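PDB 2BK8: titin heart isoform N2-B from Homo sapiens, which contributes an I-set immunoglobulin domain, M1, to the M-band part of the giant muscle protein titin, where it probably serves as a structural module. Local coordinates for residues G1-G6 with C23-Y28; N27-T32 with V77-G82. All blocks are in the same frame, centred on the assembly; numbering follows the deposited sequence. Where two conformers were deposited one is given.

Interaction 1: G1-G6 with C23-Y28; sequences GAMVSG and CKIENY
V4 and E26 face each other as an antiparallel hydrogen-bonded pair. E26 N donates to V4 O at 2.9 Å. In return V4 N reaches E26 O at 3.2 Å. One pair further on, S5 and I25 form a non-hydrogen-bonded pair, and G6 N closes the pairing on K24 O at 2.9 Å.

The tight side is the one that carries S5 and I25. There M3 CB lies 3.9 Å from I25 CG2. I25 CG2 is anti to the backbone N, which sets it near M3 CB and the carbonyl of V4. S5 CB rests 4.0 Å from C23 SG, and S5 OG is hydrogen-bonded to S86 OG of strand 83-92. V77 of strand 71-78 touches M3, S5 and I25 and covers this inner side.

The other face holds V4 and E26 and is exposed. Their CB atoms stand 4.3 Å apart, but the E26 chain bends at chi2 (-53°) and its carboxylate leads away from strand 4-5. Beyond the strand, G1 and A2 come up against N27, but the packing there is too close to trust in detail.

The three main-chain bonds fix the register, while the inner face combines apolar contact with the polar S5. The pairing probably owes little to the V4 and E26 side chains.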
ATOM      1  N   GLY A   1       2.779   3.025 -21.049  1.00 38.51           N
ATOM      2  CA  GLY A   1       2.789   4.469 -20.664  1.00 39.30           C
ATOM      3  C   GLY A   1       4.169   5.089 -20.775  1.00 40.09           C
ATOM      4  O   GLY A   1       4.479   5.670 -21.810  1.00 41.54           O
ATOM      5  N   ALA A   2       4.997   5.022 -19.725  1.00 40.08           N
ATOM      6  CA  ALA A   2       4.609   4.611 -18.352  1.00 39.46           C
ATOM      7  C   ALA A   2       4.373   3.072 -18.162  1.00 38.68           C
ATOM      8  O   ALA A   2       4.686   2.316 -19.078  1.00 43.94           O
ATOM      9  CB  ALA A   2       3.483   5.491 -17.848  1.00 38.77           C
ATOM     10  N   MET A   3       3.866   2.546 -17.042  1.00 37.96           N
ATOM     11  CA  MET A   3       3.167   3.222 -15.971  1.00 33.88           C
ATOM     12  C   MET A   3       4.031   4.136 -15.094  1.00 33.27           C
ATOM     13  O   MET A   3       5.269   4.103 -15.136  1.00 34.37           O
ATOM     14  CB  MET A   3       2.398   2.195 -15.098  1.00 33.15           C
ATOM     15  CG  MET A   3       2.003   0.876 -15.784  0.50 24.93           C
ATOM     16  SD  MET A   3       1.277  -0.193 -14.535  0.50 30.31           S
ATOM     17  CE  MET A   3       2.054  -1.741 -14.799  0.50 27.23           C
ATOM     18  N   VAL A   4       3.339   5.005 -14.379  1.00 33.89           N
ATOM     19  CA  VAL A   4       3.888   5.704 -13.220  1.00 33.21           C
ATOM     20  C   VAL A   4       2.947   5.448 -12.059  1.00 33.22           C
ATOM     21  O   VAL A   4       1.723   5.603 -12.183  1.00 33.60           O
ATOM     22  CB  VAL A   4       3.979   7.214 -13.464  1.00 31.98           C
ATOM     23  CG1 VAL A   4       4.389   7.981 -12.225  1.00 33.08           C
ATOM     24  CG2 VAL A   4       4.971   7.508 -14.573  1.00 27.05           C
ATOM     25  N   SER A   5       3.505   5.028 -10.929  1.00 33.23           N
ATOM     26  CA  SER A   5       2.722   4.943  -9.717  1.00 33.74           C
ATOM     27  C   SER A   5       2.743   6.274  -8.954  1.00 32.71           C
ATOM     28  O   SER A   5       3.817   6.839  -8.689  1.00 32.12           O
ATOM     29  CB  SER A   5       3.222   3.774  -8.861  1.00 33.00           C
ATOM     30  OG  SER A   5       4.558   3.992  -8.435  1.00 37.18           O
ATOM     31  N   GLY A   6       1.550   6.785  -8.607  1.00 32.63           N
ATOM     32  CA  GLY A   6       1.405   8.099  -7.925  1.00 32.40           C
ATOM     33  C   GLY A   6       1.863   8.163  -6.464  1.00 35.47           C
ATOM     34  O   GLY A   6       2.175   7.133  -5.859  1.00 35.95           O
ATOM     35  N   CYS A  23      -3.154   4.599  -3.934  1.00 34.94           N
ATOM     36  CA  CYS A  23      -2.149   4.862  -4.956  1.00 34.26           C
ATOM     37  C   CYS A  23      -2.809   4.897  -6.334  1.00 32.39           C
ATOM     38  O   CYS A  23      -3.371   3.895  -6.799  1.00 34.18           O
ATOM     39  CB  CYS A  23      -1.021   3.805  -4.910  1.00 32.11           C
ATOM     40  SG  CYS A  23       0.301   4.078  -6.208  1.00 35.24           S
ATOM     41  N   LYS A  24      -2.733   6.050  -6.992  1.00 35.50           N
ATOM     42  CA  LYS A  24      -3.304   6.212  -8.330  1.00 34.52           C
ATOM     43  C   LYS A  24      -2.253   5.988  -9.459  1.00 33.75           C
ATOM     44  O   LYS A  24      -1.178   6.585  -9.434  1.00 34.20           O
ATOM     45  CB  LYS A  24      -3.971   7.609  -8.425  1.00 35.92           C
ATOM     46  CG  LYS A  24      -4.979   7.788  -9.522  1.00 38.24           C
ATOM     47  CD  LYS A  24      -5.603   9.183  -9.437  1.00 36.40           C
ATOM     48  CE  LYS A  24      -6.270   9.557 -10.740  1.00 35.52           C
ATOM     49  NZ  LYS A  24      -6.580  11.012 -10.873  1.00 32.88           N
ATOM     50  N   ILE A  25      -2.553   5.078 -10.380  1.00 32.29           N
ATOM     51  CA  ILE A  25      -1.620   4.703 -11.470  1.00 33.95           C
ATOM     52  C   ILE A  25      -1.917   5.391 -12.799  1.00 32.58           C
ATOM     53  O   ILE A  25      -3.063   5.425 -13.252  1.00 29.60           O
ATOM     54  CB  ILE A  25      -1.538   3.139 -11.588  1.00 36.77           C
ATOM     55  CG1 ILE A  25      -0.939   2.562 -10.300  1.00 39.64           C
ATOM     56  CG2 ILE A  25      -0.611   2.725 -12.715  1.00 34.88           C
ATOM     57  CD1 ILE A  25      -1.734   1.407  -9.639  1.00 41.07           C
ATOM     58  N   GLU A  26      -0.864   5.958 -13.408  1.00 24.62           N
ATOM     59  CA  GLU A  26      -0.953   6.529 -14.756  1.00 27.71           C
ATOM     60  C   GLU A  26      -0.560   5.467 -15.777  1.00 28.52           C
ATOM     61  O   GLU A  26       0.396   4.710 -15.560  1.00 28.74           O
ATOM     62  CB  GLU A  26      -0.064   7.761 -14.860  1.00 26.15           C
ATOM     63  CG  GLU A  26      -0.343   8.929 -13.905  1.00 34.51           C
ATOM     64  CD  GLU A  26      -1.800   9.445 -13.900  1.00 39.28           C
ATOM     65  OE1 GLU A  26      -2.362   9.731 -14.980  1.00 41.01           O
ATOM     66  OE2 GLU A  26      -2.361   9.613 -12.789  1.00 38.50           O
ATOM     67  N   ASN A  27      -1.288   5.435 -16.898  1.00 29.34           N
ATOM     68  CA  ASN A  27      -1.041   4.532 -18.039  1.00 31.73           C
ATOM     69  C   ASN A  27      -1.051   3.035 -17.690  1.00 33.68           C
ATOM     70  O   ASN A  27      -0.256   2.238 -18.214  1.00 32.38           O
ATOM     71  CB  ASN A  27       0.223   4.925 -18.831  1.00 29.74           C
ATOM     72  CG  ASN A  27       0.278   6.408 -19.178  1.00 34.28           C
ATOM     73  OD1 ASN A  27      -0.365   6.861 -20.127  1.00 27.16           O
ATOM     74  ND2 ASN A  27       1.097   7.162 -18.441  1.00 31.47           N
ATOM     75  N   TYR A  28      -1.949   2.681 -16.767  1.00 32.51           N
ATOM     76  CA  TYR A  28      -2.344   1.293 -16.540  1.00 34.21           C
ATOM     77  C   TYR A  28      -2.993   0.670 -17.792  1.00 35.32           C
ATOM     78  O   TYR A  28      -3.548   1.380 -18.654  1.00 37.23           O
ATOM     79  CB  TYR A  28      -3.288   1.216 -15.332  1.00 34.55           C
ATOM     80  CG  TYR A  28      -4.579   1.988 -15.511  1.00 33.09           C
ATOM     81  CD1 TYR A  28      -5.700   1.386 -16.081  1.00 32.14           C
ATOM     82  CD2 TYR A  28      -4.672   3.333 -15.142  1.00 28.60           C
ATOM     83  CE1 TYR A  28      -6.878   2.104 -16.265  1.00 31.26           C
ATOM     84  CE2 TYR A  28      -5.845   4.043 -15.300  1.00 26.39           C
ATOM     85  CZ  TYR A  28      -6.941   3.438 -15.860  1.00 29.91           C
ATOM     86  OH  TYR A  28      -8.112   4.147 -16.041  1.00 33.04           O
TER

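Interaction 2: N27-T32 with V77-G82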
ATOM      1  N   ASN A  27      -1.288   5.435 -16.898  1.00 29.34           N
ATOM      2  CA  ASN A  27      -1.041   4.532 -18.039  1.00 31.73           C
ATOM      3  C   ASN A  27      -1.051   3.035 -17.690  1.00 33.68           C
ATOM      4  O   ASN A  27      -0.256   2.238 -18.214  1.00 32.38           O
ATOM      5  CB  ASN A  27       0.223   4.925 -18.831  1.00 29.74           C
ATOM      6  CG  ASN A  27       0.278   6.408 -19.178  1.00 34.28           C
ATOM      7  OD1 ASN A  27      -0.365   6.861 -20.127  1.00 27.16           O
ATOM      8  ND2 ASN A  27       1.097   7.162 -18.441  1.00 31.47           N
ATOM      9  N   TYR A  28      -1.949   2.681 -16.767  1.00 32.51           N
ATOM     10  CA  TYR A  28      -2.344   1.293 -16.540  1.00 34.21           C
ATOM     11  C   TYR A  28      -2.993   0.670 -17.792  1.00 35.32           C
ATOM     12  O   TYR A  28      -3.548   1.380 -18.654  1.00 37.23           O
ATOM     13  CB  TYR A  28      -3.288   1.216 -15.332  1.00 34.55           C
ATOM     14  CG  TYR A  28      -4.579   1.988 -15.511  1.00 33.09           C
ATOM     15  CD1 TYR A  28      -5.700   1.386 -16.081  1.00 32.14           C
ATOM     16  CD2 TYR A  28      -4.672   3.333 -15.142  1.00 28.60           C
ATOM     17  CE1 TYR A  28      -6.878   2.104 -16.265  1.00 31.26           C
ATOM     18  CE2 TYR A  28      -5.845   4.043 -15.300  1.00 26.39           C
ATOM     19  CZ  TYR A  28      -6.941   3.438 -15.860  1.00 29.91           C
ATOM     20  OH  TYR A  28      -8.112   4.147 -16.041  1.00 33.04           O
ATOM     21  N   ASP A  29      -2.906  -0.654 -17.903  1.00 35.31           N
ATOM     22  CA  ASP A  29      -3.589  -1.394 -18.972  1.00 35.54           C
ATOM     23  C   ASP A  29      -4.009  -2.807 -18.515  1.00 33.25           C
ATOM     24  O   ASP A  29      -3.979  -3.109 -17.308  1.00 34.67           O
ATOM     25  CB  ASP A  29      -2.759  -1.413 -20.272  1.00 37.16           C
ATOM     26  CG  ASP A  29      -1.464  -2.216 -20.156  1.00 38.82           C
ATOM     27  OD1 ASP A  29      -1.279  -2.999 -19.203  1.00 38.63           O
ATOM     28  OD2 ASP A  29      -0.623  -2.081 -21.069  1.00 42.91           O
ATOM     29  N   GLN A  30      -4.389  -3.655 -19.474  1.00 35.90           N
ATOM     30  CA  GLN A  30      -4.881  -5.004 -19.174  1.00 33.52           C
ATOM     31  C   GLN A  30      -3.839  -5.925 -18.551  1.00 33.00           C
ATOM     32  O   GLN A  30      -4.204  -6.960 -17.992  1.00 31.75           O
ATOM     33  CB  GLN A  30      -5.538  -5.679 -20.404  1.00 36.64           C
ATOM     34  CG  GLN A  30      -4.598  -6.048 -21.571  1.00 42.01           C
ATOM     35  CD  GLN A  30      -3.941  -7.430 -21.432  1.00 45.20           C
ATOM     36  OE1 GLN A  30      -4.586  -8.412 -21.061  1.00 47.77           O
ATOM     37  NE2 GLN A  30      -2.654  -7.503 -21.751  1.00 46.59           N
ATOM     38  N   SER A  31      -2.556  -5.576 -18.656  1.00 31.61           N
ATOM     39  CA  SER A  31      -1.508  -6.410 -18.051  1.00 33.46           C
ATOM     40  C   SER A  31      -1.049  -5.948 -16.649  1.00 34.12           C
ATOM     41  O   SER A  31      -0.260  -6.638 -15.981  1.00 33.82           O
ATOM     42  CB  SER A  31      -0.316  -6.583 -19.014  1.00 35.79           C
ATOM     43  OG  SER A  31       0.542  -5.458 -18.981  1.00 36.03           O
ATOM     44  N   THR A  32      -1.550  -4.800 -16.187  1.00 34.56           N
ATOM     45  CA  THR A  32      -1.145  -4.236 -14.900  1.00 36.22           C
ATOM     46  C   THR A  32      -1.530  -5.145 -13.715  1.00 35.31           C
ATOM     47  O   THR A  32      -2.692  -5.532 -13.603  1.00 35.14           O
ATOM     48  CB  THR A  32      -1.761  -2.832 -14.708  1.00 35.33           C
ATOM     49  OG1 THR A  32      -1.401  -2.005 -15.824  1.00 31.47           O
ATOM     50  CG2 THR A  32      -1.264  -2.195 -13.420  1.00 39.43           C
ATOM     51  N   VAL A  77       3.908  -1.907  -8.753  1.00 33.77           N
ATOM     52  CA  VAL A  77       3.091  -2.026  -9.965  1.00 36.11           C
ATOM     53  C   VAL A  77       3.904  -2.578 -11.124  1.00 34.89           C
ATOM     54  O   VAL A  77       4.992  -2.094 -11.401  1.00 36.06           O
ATOM     55  CB  VAL A  77       2.407  -0.681 -10.324  1.00 31.73           C
ATOM     56  CG1 VAL A  77       1.239  -0.954 -11.161  1.00 32.44           C
ATOM     57  CG2 VAL A  77       1.874  -0.008  -9.014  1.00 37.00           C
ATOM     58  N   VAL A  78       3.395  -3.633 -11.757  1.00 35.63           N
ATOM     59  CA  VAL A  78       4.121  -4.328 -12.833  1.00 35.10           C
ATOM     60  C   VAL A  78       3.196  -4.565 -14.010  1.00 36.78           C
ATOM     61  O   VAL A  78       2.062  -5.018 -13.829  1.00 32.35           O
ATOM     62  CB  VAL A  78       4.688  -5.707 -12.357  1.00 34.55           C
ATOM     63  CG1 VAL A  78       5.414  -6.432 -13.475  1.00 37.54           C
ATOM     64  CG2 VAL A  78       5.615  -5.526 -11.181  1.00 35.83           C
ATOM     65  N   ASN A  79       3.679  -4.228 -15.208  1.00 36.65           N
ATOM     66  CA  ASN A  79       3.071  -4.691 -16.463  1.00 39.43           C
ATOM     67  C   ASN A  79       4.051  -5.246 -17.478  1.00 38.83           C
ATOM     68  O   ASN A  79       5.195  -5.552 -17.140  1.00 38.55           O
ATOM     69  CB  ASN A  79       2.116  -3.660 -17.091  1.00 40.15           C
ATOM     70  CG  ASN A  79       2.814  -2.439 -17.653  1.00 43.26           C
ATOM     71  OD1 ASN A  79       4.024  -2.245 -17.501  1.00 46.23           O
ATOM     72  ND2 ASN A  79       2.031  -1.591 -18.310  1.00 42.72           N
ATOM     73  N   ASP A  80       3.578  -5.364 -18.720  1.00 38.62           N
ATOM     74  CA  ASP A  80       4.316  -5.953 -19.844  1.00 39.31           C
ATOM     75  C   ASP A  80       5.460  -5.082 -20.348  1.00 39.73           C
ATOM     76  O   ASP A  80       6.222  -5.493 -21.245  1.00 40.87           O
ATOM     77  CB  ASP A  80       3.342  -6.221 -20.995  1.00 38.14           C
ATOM     78  CG  ASP A  80       2.534  -7.502 -20.811  1.00 36.71           C
ATOM     79  OD1 ASP A  80       2.779  -8.267 -19.854  1.00 36.94           O
ATOM     80  OD2 ASP A  80       1.659  -7.761 -21.661  1.00 39.79           O
ATOM     81  N   TYR A  81       5.569  -3.875 -19.807  1.00 40.94           N
ATOM     82  CA  TYR A  81       6.550  -2.894 -20.274  1.00 45.86           C
ATOM     83  C   TYR A  81       7.601  -2.547 -19.227  1.00 44.67           C
ATOM     84  O   TYR A  81       8.735  -2.211 -19.576  1.00 46.22           O
ATOM     85  CB  TYR A  81       5.848  -1.628 -20.773  1.00 48.34           C
ATOM     86  CG  TYR A  81       4.992  -1.864 -21.999  1.00 51.30           C
ATOM     87  CD1 TYR A  81       5.570  -2.223 -23.217  1.00 51.10           C
ATOM     88  CD2 TYR A  81       3.605  -1.737 -21.941  1.00 52.23           C
ATOM     89  CE1 TYR A  81       4.790  -2.448 -24.348  1.00 52.67           C
ATOM     90  CE2 TYR A  81       2.813  -1.957 -23.071  1.00 51.93           C
ATOM     91  CZ  TYR A  81       3.413  -2.313 -24.265  1.00 51.88           C
ATOM     92  OH  TYR A  81       2.641  -2.532 -25.387  1.00 52.71           O
ATOM     93  N   GLY A  82       7.225  -2.631 -17.958  1.00 43.55           N
ATOM     94  CA  GLY A  82       8.156  -2.388 -16.866  1.00 39.75           C
ATOM     95  C   GLY A  82       7.468  -2.392 -15.517  1.00 38.89           C
ATOM     96  O   GLY A  82       6.471  -3.087 -15.321  1.00 36.70           O
TER
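S31 OG receives the backbone N-H of D80, with D80 N 3.0 Å from S31 OG and an N-H...O angle of 147°. S31 OG sits between its backbone N and carbonyl carbon (chi1 81°). It in turn donates to D29 OD1 at 3.1 Å, on the syn side and close to the carboxylate plane. S31 N also reaches D29 OD1, at 2.9 Å, but from above that plane. This second bond makes an Asx turn. Both grip OD1 of D29.

D29 and N79 cross at about a right angle, with carboxylate and amide planes 43° apart. N79 ND2 stays 3.7 Å from D29 OD1; it is buried here and has no partner in the model. The other end of the amide is used: N79 OD1 accepts from Y81 N and G82 N, both on one face of its plane. D29 OD2 lies at the edge of the Y81 ring, near its plane. An alanine in place of D29 would probably leave S31 N and S31 OG without their shared acceptor and let the S31 hydroxyl turn more freely. Nearer the strands, T32 and V77 pass at a slant, T32 CG2 3.6 Å from V77 CG1.

D29 to T32 is a type I beta turn, braced by a nearly straight bond from D29 N to T32 OG1 at 2.9 Å. The arrangement joins the B-C and F-G loops at one end of the I-set beta-sandwich, each with its own Asx turn.

In the fold
Interactions 1 and 2 lie on the same side of the domain centre, their own centres about 9 Å apart. They share N27 and Y28, where strand 19-26 gives way to the loop before strand 33-38. Along the chain, 1-6 comes first, then 23-28, 27-32 and finally 77-82. Interaction 1 adds strand 4-5 to the edge of the four-stranded sheet. Interaction 2 joins the loops next to strands 33-38 and 71-78, neighbours in the other sheet. M3 connects the two contacts: in one of its two deposited positions, its SD packs on T32 and V77. The N-terminal segment and both loops thus meet at one end of the sandwich, linking its two sheets there.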